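Local coordinates for fusarinine C esterase sidJ (PDB 6GUP), which hydrolyses the ester bonds of the siderophore fusarinine C, yielding fusarinine and iron, but does not cleave triacetylfusarinine C, at residues G84-D89 with D249-S254; S38-G43 with N91-C96. All coordinates share one frame; numbering follows the deposited sequence.

Contact 1 of 2, residues G84-D89 with D249-S254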
ATOM      1  N   GLY A  84       1.253 -18.063  -1.546  1.00 76.33           N
ATOM      2  CA  GLY A  84       2.535 -18.299  -0.884  1.00 69.45           C
ATOM      3  C   GLY A  84       3.067 -17.018  -0.278  1.00 65.79           C
ATOM      4  O   GLY A  84       4.259 -16.724  -0.384  1.00 66.66           O
ATOM      5  N   HIS A  85       2.170 -16.264   0.358  1.00 57.32           N
ATOM      6  CA  HIS A  85       2.472 -14.925   0.870  1.00 53.15           C
ATOM      7  C   HIS A  85       2.642 -14.841   2.395  1.00 49.61           C
ATOM      8  O   HIS A  85       3.238 -13.880   2.888  1.00 48.27           O
ATOM      9  CB  HIS A  85       1.394 -13.934   0.405  1.00 53.19           C
ATOM     10  CG  HIS A  85       0.080 -14.079   1.110  1.00 53.50           C
ATOM     11  ND1 HIS A  85      -0.910 -14.936   0.680  1.00 53.66           N
ATOM     12  CD2 HIS A  85      -0.407 -13.469   2.215  1.00 52.57           C
ATOM     13  CE1 HIS A  85      -1.947 -14.850   1.493  1.00 52.76           C
ATOM     14  NE2 HIS A  85      -1.668 -13.967   2.433  1.00 53.76           N
ATOM     15  N   LEU A  86       2.129 -15.829   3.133  1.00 45.94           N
ATOM     16  CA  LEU A  86       2.129 -15.774   4.602  1.00 43.27           C
ATOM     17  C   LEU A  86       3.521 -15.803   5.245  1.00 42.26           C
ATOM     18  O   LEU A  86       3.714 -15.195   6.300  1.00 40.55           O
ATOM     19  CB  LEU A  86       1.263 -16.891   5.206  1.00 41.91           C
ATOM     20  CG  LEU A  86      -0.264 -16.760   5.144  1.00 42.16           C
ATOM     21  CD1 LEU A  86      -0.908 -17.911   5.903  1.00 42.80           C
ATOM     22  CD2 LEU A  86      -0.745 -15.431   5.712  1.00 40.39           C
ATOM     23  N   ASP A  87       4.474 -16.505   4.631  1.00 43.11           N
ATOM     24  CA  ASP A  87       5.857 -16.531   5.136  1.00 45.83           C
ATOM     25  C   ASP A  87       6.514 -15.149   5.100  1.00 45.11           C
ATOM     26  O   ASP A  87       7.169 -14.747   6.063  1.00 44.07           O
ATOM     27  CB  ASP A  87       6.726 -17.535   4.355  1.00 51.57           C
ATOM     28  CG  ASP A  87       6.488 -18.987   4.769  1.00 56.21           C
ATOM     29  OD1 ASP A  87       5.837 -19.247   5.804  1.00 56.75           O
ATOM     30  OD2 ASP A  87       6.976 -19.883   4.048  1.00 58.39           O
ATOM     31  N   ARG A  88       6.334 -14.434   3.992  1.00 45.56           N
ATOM     32  CA  ARG A  88       6.869 -13.078   3.837  1.00 45.47           C
ATOM     33  C   ARG A  88       6.145 -12.068   4.735  1.00 40.72           C
ATOM     34  O   ARG A  88       6.783 -11.184   5.311  1.00 36.72           O
ATOM     35  CB  ARG A  88       6.762 -12.643   2.380  1.00 50.69           C
ATOM     36  CG  ARG A  88       7.509 -11.361   2.030  1.00 56.96           C
ATOM     37  CD  ARG A  88       7.266 -11.005   0.575  1.00 65.65           C
ATOM     38  NE  ARG A  88       5.829 -10.898   0.300  1.00 72.76           N
ATOM     39  CZ  ARG A  88       5.233 -11.126  -0.872  1.00 80.37           C
ATOM     40  NH1 ARG A  88       5.923 -11.488  -1.955  1.00 83.21           N
ATOM     41  NH2 ARG A  88       3.911 -10.993  -0.961  1.00 82.97           N
ATOM     42  N   ASP A  89       4.820 -12.195   4.826  1.00 39.75           N
ATOM     43  CA  ASP A  89       4.002 -11.401   5.760  1.00 40.91           C
ATOM     44  C   ASP A  89       4.541 -11.490   7.176  1.00 39.32           C
ATOM     45  O   ASP A  89       4.737 -10.479   7.853  1.00 38.14           O
ATOM     46  CB  ASP A  89       2.553 -11.905   5.778  1.00 42.76           C
ATOM     47  CG  ASP A  89       1.762 -11.469   4.568  1.00 45.38           C
ATOM     48  OD1 ASP A  89       2.370 -11.084   3.550  1.00 44.86           O
ATOM     49  OD2 ASP A  89       0.517 -11.505   4.646  1.00 49.66           O
ATOM     50  N   ASP A 249      -3.728 -20.777   2.956  1.00 59.53           N
ATOM     51  CA  ASP A 249      -4.778 -19.838   3.369  1.00 63.40           C
ATOM     52  C   ASP A 249      -5.851 -20.496   4.228  1.00 59.72           C
ATOM     53  O   ASP A 249      -6.387 -19.864   5.142  1.00 57.51           O
ATOM     54  CB  ASP A 249      -5.450 -19.204   2.144  1.00 71.96           C
ATOM     55  CG  ASP A 249      -4.486 -18.400   1.290  1.00 80.84           C
ATOM     56  OD1 ASP A 249      -3.582 -17.744   1.850  1.00 83.21           O
ATOM     57  OD2 ASP A 249      -4.637 -18.418   0.050  1.00 83.10           O
ATOM     58  N   ASP A 250      -6.157 -21.760   3.937  1.00 54.65           N
ATOM     59  CA  ASP A 250      -7.281 -22.456   4.559  1.00 51.85           C
ATOM     60  C   ASP A 250      -6.949 -22.927   5.984  1.00 46.43           C
ATOM     61  O   ASP A 250      -6.744 -24.117   6.239  1.00 46.88           O
ATOM     62  CB  ASP A 250      -7.730 -23.619   3.659  1.00 54.10           C
ATOM     63  CG  ASP A 250      -9.077 -24.194   4.059  1.00 54.39           C
ATOM     64  OD1 ASP A 250      -9.868 -23.479   4.706  1.00 53.19           O
ATOM     65  OD2 ASP A 250      -9.349 -25.363   3.712  1.00 54.80           O
ATOM     66  N   LEU A 251      -6.905 -21.963   6.902  1.00 40.97           N
ATOM     67  CA  LEU A 251      -6.637 -22.211   8.321  1.00 39.09           C
ATOM     68  C   LEU A 251      -7.920 -22.327   9.147  1.00 37.53           C
ATOM     69  O   LEU A 251      -7.923 -22.997  10.181  1.00 37.52           O
ATOM     70  CB  LEU A 251      -5.769 -21.084   8.898  1.00 39.03           C
ATOM     71  CG  LEU A 251      -4.363 -20.925   8.311  1.00 40.51           C
ATOM     72  CD1 LEU A 251      -3.759 -19.586   8.707  1.00 41.18           C
ATOM     73  CD2 LEU A 251      -3.457 -22.066   8.749  1.00 40.75           C
ATOM     74  N   PHE A 252      -9.003 -21.694   8.684  1.00 36.03           N
ATOM     75  CA  PHE A 252     -10.206 -21.483   9.497  1.00 35.16           C
ATOM     76  C   PHE A 252     -11.473 -22.193   8.994  1.00 34.80           C
ATOM     77  O   PHE A 252     -12.577 -21.859   9.436  1.00 33.50           O
ATOM     78  CB  PHE A 252     -10.465 -19.973   9.626  1.00 34.60           C
ATOM     79  CG  PHE A 252      -9.272 -19.189  10.111  1.00 33.38           C
ATOM     80  CD1 PHE A 252      -8.656 -19.515  11.317  1.00 32.20           C
ATOM     81  CD2 PHE A 252      -8.765 -18.122   9.371  1.00 32.37           C
ATOM     82  CE1 PHE A 252      -7.557 -18.801  11.772  1.00 31.20           C
ATOM     83  CE2 PHE A 252      -7.665 -17.404   9.822  1.00 32.32           C
ATOM     84  CZ  PHE A 252      -7.060 -17.744  11.024  1.00 30.60           C
ATOM     85  N   SER A 253     -11.329 -23.175   8.099  1.00 34.66           N
ATOM     86  CA  SER A 253     -12.485 -23.953   7.620  1.00 35.30           C
ATOM     87  C   SER A 253     -13.033 -24.869   8.715  1.00 35.74           C
ATOM     88  O   SER A 253     -12.271 -25.469   9.473  1.00 36.33           O
ATOM     89  CB  SER A 253     -12.143 -24.779   6.374  1.00 36.44           C
ATOM     90  OG  SER A 253     -12.230 -23.982   5.207  1.00 38.59           O
ATOM     91  N   SER A 254     -14.358 -24.967   8.776  1.00 36.88           N
ATOM     92  CA  SER A 254     -15.054 -25.730   9.813  1.00 39.57           C
ATOM     93  C   SER A 254     -14.931 -27.251   9.688  1.00 42.01           C
ATOM     94  O   SER A 254     -15.141 -27.960  10.673  1.00 43.92           O
ATOM     95  CB  SER A 254     -16.535 -25.335   9.852  1.00 40.17           C
ATOM     96  OG  SER A 254     -17.208 -25.732   8.670  1.00 40.07           O
TER
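His85, just before helix 86-108, and Leu86, its first residue, meet Asp249 and Leu251 in a small buried contact between a helix end and the irregular loop joining helices 231-238 and 258-262. It is an example of a loop meeting a core helix through two neighbouring touches, one polar and one apolar. This loop belongs to the largely helical part of the chain between sheet strands 159-163 and 278-283, a position where alpha/beta-hydrolases commonly carry a cap, and it is probably part of one here. In the polar touch, OD1 of Asp249 comes obliquely to the His85 ring, 3.3 Å from CE1, while His85 ND1 stands 4.0 Å from the same OD1. That is proximity without a hydrogen bond; carboxylate and ring planes are 39° apart, and the two side chains cross at about a right angle. The other carboxylate oxygen, OD2, is taken by a salt bridge to Arg233, so the main electrostatic partner of Asp249 lies on helix 231-238. The His85 ring swings toward the loop because its CG sits between the backbone N and the carbonyl carbon (chi1 74°), and CG of Leu86 packs over one of its faces, offset toward the rim. The apolar touch is a single methyl pair, CD1 of Leu86 against CD1 of Leu251 at 4.3 Å. Just before Leu251, Asp250 centres an inverse gamma turn. On helix 125-134, His131 touches Leu86 and Gln127 touches Asp249; helix 231-238 meets His85 and Asp249.

Contact 2 of 2, residues S38-G43 with N91-C96; sequences SLLFVG and NEIAQC
Leu40 and Val42, alternate residues of strand 37-42, point toward helix 86-108 and meet Ile93 and Cys96, one helical turn apart. Val42 and Ile93 reach for each other tip to tip, CG2 of Val42 lying 4.1 Å from CD1 of Ile93. The other branch of Ile93 serves Leu40: with chi1 at -71° CG1 lies beside the backbone N, which turns CG2 anti to it and brings Ile93 CG2 4.2 Å from Leu40 CD2. Cys96 faces the fork of Leu40, its SG 4.1 Å from CD1 and equally far from CD2, a purely apolar contact. Strand 38-42 and the helix segment 91-96 run nearly antiparallel, at 156°, their axes 10.9 Å apart at closest approach. This is the packing expected in the central sheet of an alpha/beta-hydrolase: helix 86-108 is the helix of a beta-alpha-beta crossover from strand 67-72 to strand 117-122, packed over the intervening strand 37-42. Leu40, Val42 and Ile93 all touch Leu119 on strand 117-122. Ile93 also meets Cys128 and Tyr132 of helix 125-134, while Val42 borders the GxSxG sequence that probably forms the nucleophile elbow.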
ATOM      1  N   SER A  38       2.064  -1.542  23.116  1.00 41.48           N
ATOM      2  CA  SER A  38       1.786  -1.435  21.679  1.00 40.56           C
ATOM      3  C   SER A  38       0.811  -2.505  21.192  1.00 36.87           C
ATOM      4  O   SER A  38       0.968  -3.682  21.515  1.00 36.08           O
ATOM      5  CB  SER A  38       3.090  -1.572  20.893  1.00 41.51           C
ATOM      6  OG  SER A  38       4.029  -0.588  21.283  1.00 42.24           O
ATOM      7  N   LEU A  39      -0.185  -2.083  20.413  1.00 33.99           N
ATOM      8  CA  LEU A  39      -1.089  -2.990  19.708  1.00 33.38           C
ATOM      9  C   LEU A  39      -0.847  -2.845  18.205  1.00 31.72           C
ATOM     10  O   LEU A  39      -1.184  -1.814  17.621  1.00 31.77           O
ATOM     11  CB  LEU A  39      -2.549  -2.664  20.047  1.00 33.08           C
ATOM     12  CG  LEU A  39      -3.641  -3.531  19.405  1.00 33.10           C
ATOM     13  CD1 LEU A  39      -3.519  -4.981  19.843  1.00 32.52           C
ATOM     14  CD2 LEU A  39      -5.022  -2.992  19.745  1.00 32.73           C
ATOM     15  N   LEU A  40      -0.251  -3.871  17.593  1.00 30.78           N
ATOM     16  CA  LEU A  40      -0.056  -3.908  16.141  1.00 30.27           C
ATOM     17  C   LEU A  40      -1.251  -4.601  15.493  1.00 30.86           C
ATOM     18  O   LEU A  40      -1.494  -5.788  15.721  1.00 29.85           O
ATOM     19  CB  LEU A  40       1.243  -4.627  15.766  1.00 30.28           C
ATOM     20  CG  LEU A  40       1.594  -4.707  14.270  1.00 30.08           C
ATOM     21  CD1 LEU A  40       1.644  -3.333  13.612  1.00 30.57           C
ATOM     22  CD2 LEU A  40       2.917  -5.428  14.079  1.00 29.83           C
ATOM     23  N   PHE A  41      -1.975  -3.840  14.678  1.00 32.05           N
ATOM     24  CA  PHE A  41      -3.195  -4.285  14.019  1.00 32.79           C
ATOM     25  C   PHE A  41      -2.851  -4.627  12.570  1.00 32.74           C
ATOM     26  O   PHE A  41      -2.338  -3.781  11.839  1.00 32.23           O
ATOM     27  CB  PHE A  41      -4.225  -3.156  14.086  1.00 34.26           C
ATOM     28  CG  PHE A  41      -5.548  -3.478  13.454  1.00 36.71           C
ATOM     29  CD1 PHE A  41      -5.770  -3.213  12.106  1.00 37.90           C
ATOM     30  CD2 PHE A  41      -6.591  -3.999  14.213  1.00 39.79           C
ATOM     31  CE1 PHE A  41      -6.994  -3.487  11.520  1.00 39.93           C
ATOM     32  CE2 PHE A  41      -7.820  -4.275  13.633  1.00 41.49           C
ATOM     33  CZ  PHE A  41      -8.022  -4.013  12.285  1.00 42.02           C
ATOM     34  N   VAL A  42      -3.127  -5.870  12.175  1.00 32.19           N
ATOM     35  CA  VAL A  42      -2.865  -6.353  10.819  1.00 32.01           C
ATOM     36  C   VAL A  42      -4.209  -6.498  10.107  1.00 34.63           C
ATOM     37  O   VAL A  42      -5.012  -7.370  10.449  1.00 32.95           O
ATOM     38  CB  VAL A  42      -2.117  -7.708  10.836  1.00 31.24           C
ATOM     39  CG1 VAL A  42      -1.805  -8.185   9.419  1.00 31.16           C
ATOM     40  CG2 VAL A  42      -0.829  -7.598  11.645  1.00 30.59           C
ATOM     41  N   GLY A  43      -4.448  -5.634   9.122  1.00 37.95           N
ATOM     42  CA  GLY A  43      -5.687  -5.658   8.347  1.00 40.96           C
ATOM     43  C   GLY A  43      -5.742  -6.820   7.373  1.00 42.74           C
ATOM     44  O   GLY A  43      -4.831  -7.651   7.327  1.00 42.51           O
ATOM     45  N   ASN A  91       7.561 -12.459   8.235  1.00 39.61           N
ATOM     46  CA  ASN A  91       8.892 -11.846   8.376  1.00 42.62           C
ATOM     47  C   ASN A  91       8.809 -10.332   8.556  1.00 38.88           C
ATOM     48  O   ASN A  91       9.542  -9.756   9.361  1.00 38.61           O
ATOM     49  CB  ASN A  91       9.774 -12.144   7.153  1.00 48.92           C
ATOM     50  CG  ASN A  91      10.126 -13.615   7.016  1.00 54.61           C
ATOM     51  OD1 ASN A  91      10.090 -14.165   5.915  1.00 58.24           O
ATOM     52  ND2 ASN A  91      10.480 -14.256   8.125  1.00 54.15           N
ATOM     53  N   GLU A  92       7.918  -9.702   7.796  1.00 36.74           N
ATOM     54  CA  GLU A  92       7.738  -8.250   7.835  1.00 36.82           C
ATOM     55  C   GLU A  92       7.029  -7.781   9.105  1.00 34.65           C
ATOM     56  O   GLU A  92       7.341  -6.710   9.623  1.00 35.05           O
ATOM     57  CB  GLU A  92       7.005  -7.777   6.578  1.00 40.04           C
ATOM     58  CG  GLU A  92       7.872  -7.920   5.331  1.00 43.05           C
ATOM     59  CD  GLU A  92       7.111  -7.824   4.024  1.00 45.78           C
ATOM     60  OE1 GLU A  92       5.870  -7.678   4.033  1.00 46.82           O
ATOM     61  OE2 GLU A  92       7.771  -7.898   2.968  1.00 46.79           O
ATOM     62  N   ILE A  93       6.087  -8.582   9.606  1.00 33.88           N
ATOM     63  CA  ILE A  93       5.480  -8.340  10.922  1.00 32.29           C
ATOM     64  C   ILE A  93       6.561  -8.386  12.006  1.00 31.84           C
ATOM     65  O   ILE A  93       6.625  -7.499  12.857  1.00 32.01           O
ATOM     66  CB  ILE A  93       4.340  -9.347  11.229  1.00 31.97           C
ATOM     67  CG1 ILE A  93       3.123  -9.040  10.348  1.00 31.90           C
ATOM     68  CG2 ILE A  93       3.932  -9.290  12.701  1.00 32.68           C
ATOM     69  CD1 ILE A  93       2.110 -10.162  10.256  1.00 31.43           C
ATOM     70  N   ALA A  94       7.411  -9.411  11.954  1.00 32.87           N
ATOM     71  CA  ALA A  94       8.530  -9.555  12.895  1.00 33.98           C
ATOM     72  C   ALA A  94       9.487  -8.359  12.856  1.00 35.45           C
ATOM     73  O   ALA A  94       9.951  -7.899  13.905  1.00 35.91           O
ATOM     74  CB  ALA A  94       9.290 -10.846  12.622  1.00 34.34           C
ATOM     75  N   GLN A  95       9.775  -7.866  11.651  1.00 36.07           N
ATOM     76  CA  GLN A  95      10.577  -6.645  11.471  1.00 37.34           C
ATOM     77  C   GLN A  95       9.890  -5.410  12.056  1.00 34.67           C
ATOM     78  O   GLN A  95      10.545  -4.577  12.684  1.00 33.83           O
ATOM     79  CB  GLN A  95      10.899  -6.408   9.990  1.00 42.38           C
ATOM     80  CG  GLN A  95      11.994  -7.313   9.451  1.00 48.68           C
ATOM     81  CD  GLN A  95      12.219  -7.142   7.959  1.00 54.54           C
ATOM     82  OE1 GLN A  95      11.278  -7.192   7.165  1.00 56.72           O
ATOM     83  NE2 GLN A  95      13.474  -6.948   7.568  1.00 55.55           N
ATOM     84  N   CYS A  96       8.578  -5.302  11.844  1.00 33.00           N
ATOM     85  CA  CYS A  96       7.787  -4.201  12.403  1.00 32.64           C
ATOM     86  C   CYS A  96       7.741  -4.243  13.932  1.00 33.41           C
ATOM     87  O   CYS A  96       7.851  -3.203  14.584  1.00 33.73           O
ATOM     88  CB  CYS A  96       6.362  -4.217  11.846  1.00 32.22           C
ATOM     89  SG  CYS A  96       5.420  -2.723  12.226  1.00 34.05           S
TER

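In the fold
Both contacts are buried and share helix 86-108, their centres about 16 Å apart. Contact 1 uses the start of that helix and the residue before it, meeting an irregular loop from a largely helical part of the chain; contact 2 uses the next turns and lays them on the central sheet. The chemistry follows the place: the loop contact mixes a histidine-carboxylate approach, with a charge paired elsewhere, and one leucine pair, whereas the sheet contact is wholly apolar and built from alternate strand residues against residues one helical turn apart. Helix 125-134, which begins at the probable nucleophile elbow, touches residues of both, so one neighbour spans the two interfaces.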